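Local coordinates for chitinase A (Cycas revoluta, PDB 4R5E), which probably hydrolyses chitin as a class V plant chitinase of glycosyl hydrolase family 18, bound here to an allosamidin-type pseudosugar ligand, at residues M190-H195 with G237-G242. Residues are numbered along the deposited sequence; the frame is centred on the assembly and turned at random.
Sequences MAYDFH and GIPLFG. With AMI (allosamizoline), chain E; NAA (2-acetamido-2-deoxy-beta-D-allopyranose), chain B.
The Y192 ring lies against the strand of G237-G242, with one face under P239 CB and an edge directed at the G237-I238 peptide. Y192 CD2 meets P239 CD at 3.9 Å, the two side chains sliding past each other in opposite senses. A chi1 of 48°, which sets CG between the backbone N and the carbonyl carbon, turns the ring across this strand and brings its hydroxyl to allosamizoline, where OH donates to AMI O7 at 3.0 Å. D193 takes the hydroxymethyl group of this ligand: AMI O6 donates to D193 OD2 at 2.8 Å, while D193 OD1 sits at the edge of the F241 ring, 3.5 Å from CE2. That ring receives the acetamido methyl of the neighbouring sugar, with NAA C8 3.6 Å above its plane and over its centre. Family 18 enzymes build such sites at the C-terminal ends of TIM-barrel strands, and here the loop after strand 186-190 and the parallel neighbour strand 234-247 contribute Y192, D193 and F241. A phenylalanine in place of Y192 would probably keep the packing on P239 but leave AMI O7 without this donor. Farther out, R243 forms a salt bridge with D193 OD1, which probably limits the carboxylate's rotation. Beside the Y192 ring, a water donates to A191 O at 2.8 Å and G237 O at 2.7 Å, bridging G237 to the inverse gamma turn at A191.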
loop_
_atom_site.group_PDB
_atom_site.type_symbol
_atom_site.label_atom_id
_atom_site.label_comp_id
_atom_site.label_asym_id
_atom_site.label_seq_id
_atom_site.Cartn_x
_atom_site.Cartn_y
_atom_site.Cartn_z
ATOM N N MET A 190 -2.883 0.377 5.061
ATOM C CA MET A 190 -3.457 -0.500 4.043
ATOM C C MET A 190 -4.927 -0.721 4.364
ATOM O O MET A 190 -5.337 -1.782 4.845
ATOM C CB MET A 190 -2.665 -1.804 3.938
ATOM C CG MET A 190 -1.278 -1.566 3.341
ATOM S SD MET A 190 -0.242 -3.018 3.134
ATOM C CE MET A 190 -0.001 -3.477 4.842
ATOM N N ALA A 191 -5.715 0.308 4.050
ATOM C CA ALA A 191 -7.127 0.393 4.418
ATOM C C ALA A 191 -8.003 -0.269 3.357
ATOM O O ALA A 191 -8.909 0.349 2.788
ATOM C CB ALA A 191 -7.515 1.848 4.613
ATOM N N TYR A 192 -7.730 -1.541 3.101
ATOM C CA TYR A 192 -8.457 -2.301 2.091
ATOM C C TYR A 192 -8.222 -3.793 2.315
ATOM O O TYR A 192 -7.572 -4.171 3.288
ATOM C CB TYR A 192 -8.035 -1.852 0.682
ATOM C CG TYR A 192 -6.536 -1.771 0.466
ATOM C CD1 TYR A 192 -5.753 -2.914 0.373
ATOM C CD2 TYR A 192 -5.903 -0.541 0.367
ATOM C CE1 TYR A 192 -4.383 -2.822 0.180
ATOM C CE2 TYR A 192 -4.537 -0.448 0.167
ATOM C CZ TYR A 192 -3.785 -1.588 0.074
ATOM O OH TYR A 192 -2.423 -1.475 -0.117
ATOM N N ASP A 193 -8.759 -4.621 1.420
ATOM C CA ASP A 193 -8.700 -6.083 1.514
ATOM C C ASP A 193 -9.434 -6.613 2.753
ATOM O O ASP A 193 -9.065 -7.648 3.323
ATOM C CB ASP A 193 -7.254 -6.605 1.439
ATOM C CG ASP A 193 -6.701 -6.609 0.025
ATOM O OD1 ASP A 193 -7.489 -6.602 -0.942
ATOM O OD2 ASP A 193 -5.460 -6.642 -0.117
ATOM N N PHE A 194 -10.506 -5.916 3.126
ATOM C CA PHE A 194 -11.338 -6.322 4.256
ATOM C C PHE A 194 -12.201 -7.519 3.910
ATOM O O PHE A 194 -12.593 -8.281 4.793
ATOM C CB PHE A 194 -12.272 -5.191 4.686
ATOM C CG PHE A 194 -11.573 -3.907 5.018
ATOM C CD1 PHE A 194 -10.421 -3.901 5.792
ATOM C CD2 PHE A 194 -12.086 -2.689 4.581
ATOM C CE1 PHE A 194 -9.781 -2.715 6.099
ATOM C CE2 PHE A 194 -11.451 -1.500 4.890
ATOM C CZ PHE A 194 -10.295 -1.511 5.652
ATOM N N HIS A 195 -12.527 -7.649 2.626
ATOM C CA HIS A 195 -13.408 -8.692 2.134
ATOM C C HIS A 195 -12.934 -9.151 0.768
ATOM O O HIS A 195 -12.333 -8.375 0.020
ATOM C CB HIS A 195 -14.838 -8.160 2.040
ATOM C CG HIS A 195 -15.371 -7.649 3.341
ATOM N ND1 HIS A 195 -15.659 -8.474 4.407
ATOM C CD2 HIS A 195 -15.645 -6.390 3.755
ATOM C CE1 HIS A 195 -16.096 -7.746 5.418
ATOM N NE2 HIS A 195 -16.097 -6.478 5.050
ATOM N N GLY A 237 -4.462 4.420 2.401
ATOM C CA GLY A 237 -4.368 3.565 1.227
ATOM C C GLY A 237 -5.694 3.401 0.526
ATOM O O GLY A 237 -6.728 3.267 1.177
ATOM N N ILE A 238 -5.642 3.408 -0.806
ATOM C CA ILE A 238 -6.796 3.202 -1.670
ATOM C C ILE A 238 -6.372 2.226 -2.769
ATOM O O ILE A 238 -5.344 2.432 -3.420
ATOM C CB ILE A 238 -7.270 4.520 -2.317
ATOM C CG1 ILE A 238 -7.565 5.573 -1.240
ATOM C CG2 ILE A 238 -8.500 4.274 -3.189
ATOM C CD1 ILE A 238 -7.841 6.953 -1.788
ATOM N N PRO A 239 -7.147 1.154 -2.973
ATOM C CA PRO A 239 -6.758 0.187 -3.990
ATOM C C PRO A 239 -7.158 0.610 -5.402
ATOM O O PRO A 239 -8.209 1.224 -5.600
ATOM C CB PRO A 239 -7.523 -1.069 -3.573
ATOM C CG PRO A 239 -8.764 -0.537 -2.953
ATOM C CD PRO A 239 -8.399 0.768 -2.300
ATOM N N LEU A 240 -6.301 0.285 -6.371
ATOM C CA LEU A 240 -6.620 0.446 -7.787
ATOM C C LEU A 240 -7.014 -0.889 -8.413
ATOM O O LEU A 240 -6.950 -1.067 -9.632
ATOM C CB LEU A 240 -5.437 1.073 -8.532
ATOM C CG LEU A 240 -5.138 2.522 -8.154
ATOM C CD1 LEU A 240 -3.881 2.993 -8.868
ATOM C CD2 LEU A 240 -6.325 3.422 -8.473
ATOM N N PHE A 241 -7.425 -1.823 -7.558
ATOM C CA PHE A 241 -7.951 -3.110 -7.973
ATOM C C PHE A 241 -9.192 -3.393 -7.147
ATOM O O PHE A 241 -9.406 -2.785 -6.090
ATOM C CB PHE A 241 -6.921 -4.223 -7.747
ATOM C CG PHE A 241 -6.607 -4.457 -6.303
ATOM C CD1 PHE A 241 -5.658 -3.680 -5.655
ATOM C CD2 PHE A 241 -7.297 -5.414 -5.572
ATOM C CE1 PHE A 241 -5.386 -3.867 -4.313
ATOM C CE2 PHE A 241 -7.023 -5.611 -4.228
ATOM C CZ PHE A 241 -6.071 -4.826 -3.598
ATOM N N GLY A 242 -10.002 -4.319 -7.637
ATOM C CA GLY A 242 -11.174 -4.791 -6.915
ATOM C C GLY A 242 -11.021 -6.248 -6.558
ATOM O O GLY A 242 -10.172 -6.945 -7.118
HETATM C C1 AMI E . -0.251 -4.765 -0.539
HETATM C C2 AMI E . 1.133 -5.404 -0.469
HETATM C C3 AMI E . 1.389 -6.035 -1.830
HETATM C C4 AMI E . -0.029 -6.387 -2.304
HETATM C C5 AMI E . -0.842 -5.166 -1.881
HETATM C C6 AMI E . -2.368 -5.290 -1.870
HETATM C C7 AMI E . 1.327 -3.177 -0.246
HETATM C C8 AMI E . 3.190 -1.680 0.236
HETATM C C9 AMI E . 0.919 -0.782 -0.093
HETATM N N2 AMI E . 1.994 -4.247 -0.234
HETATM N N7 AMI E . 1.788 -1.955 -0.051
HETATM O O3 AMI E . 2.286 -7.150 -1.734
HETATM O O4 AMI E . -0.104 -6.611 -3.713
HETATM O O6 AMI E . -2.808 -6.330 -1.003
HETATM O O7 AMI E . -0.068 -3.358 -0.521
HETATM C C1 NAA B . 0.240 -7.868 -4.297
HETATM C C2 NAA B . -0.342 -8.007 -5.695
HETATM C C3 NAA B . 0.224 -9.249 -6.378
HETATM C C4 NAA B . 1.750 -9.308 -6.302
HETATM C C5 NAA B . 2.215 -9.062 -4.874
HETATM C C6 NAA B . 3.740 -9.017 -4.753
HETATM C C7 NAA B . -2.603 -7.085 -6.036
HETATM C C8 NAA B . -4.079 -7.331 -5.900
HETATM N N2 NAA B . -1.799 -8.073 -5.631
HETATM O O3 NAA B . -0.338 -10.413 -5.749
HETATM O O4 NAA B . 2.224 -10.608 -6.693
HETATM O O5 NAA B . 1.664 -7.829 -4.410
HETATM O O6 NAA B . 4.116 -8.706 -3.405
HETATM O O7 NAA B . -2.190 -6.033 -6.502
HETATM O O HOH W 1 -9.400 2.636 1.325
#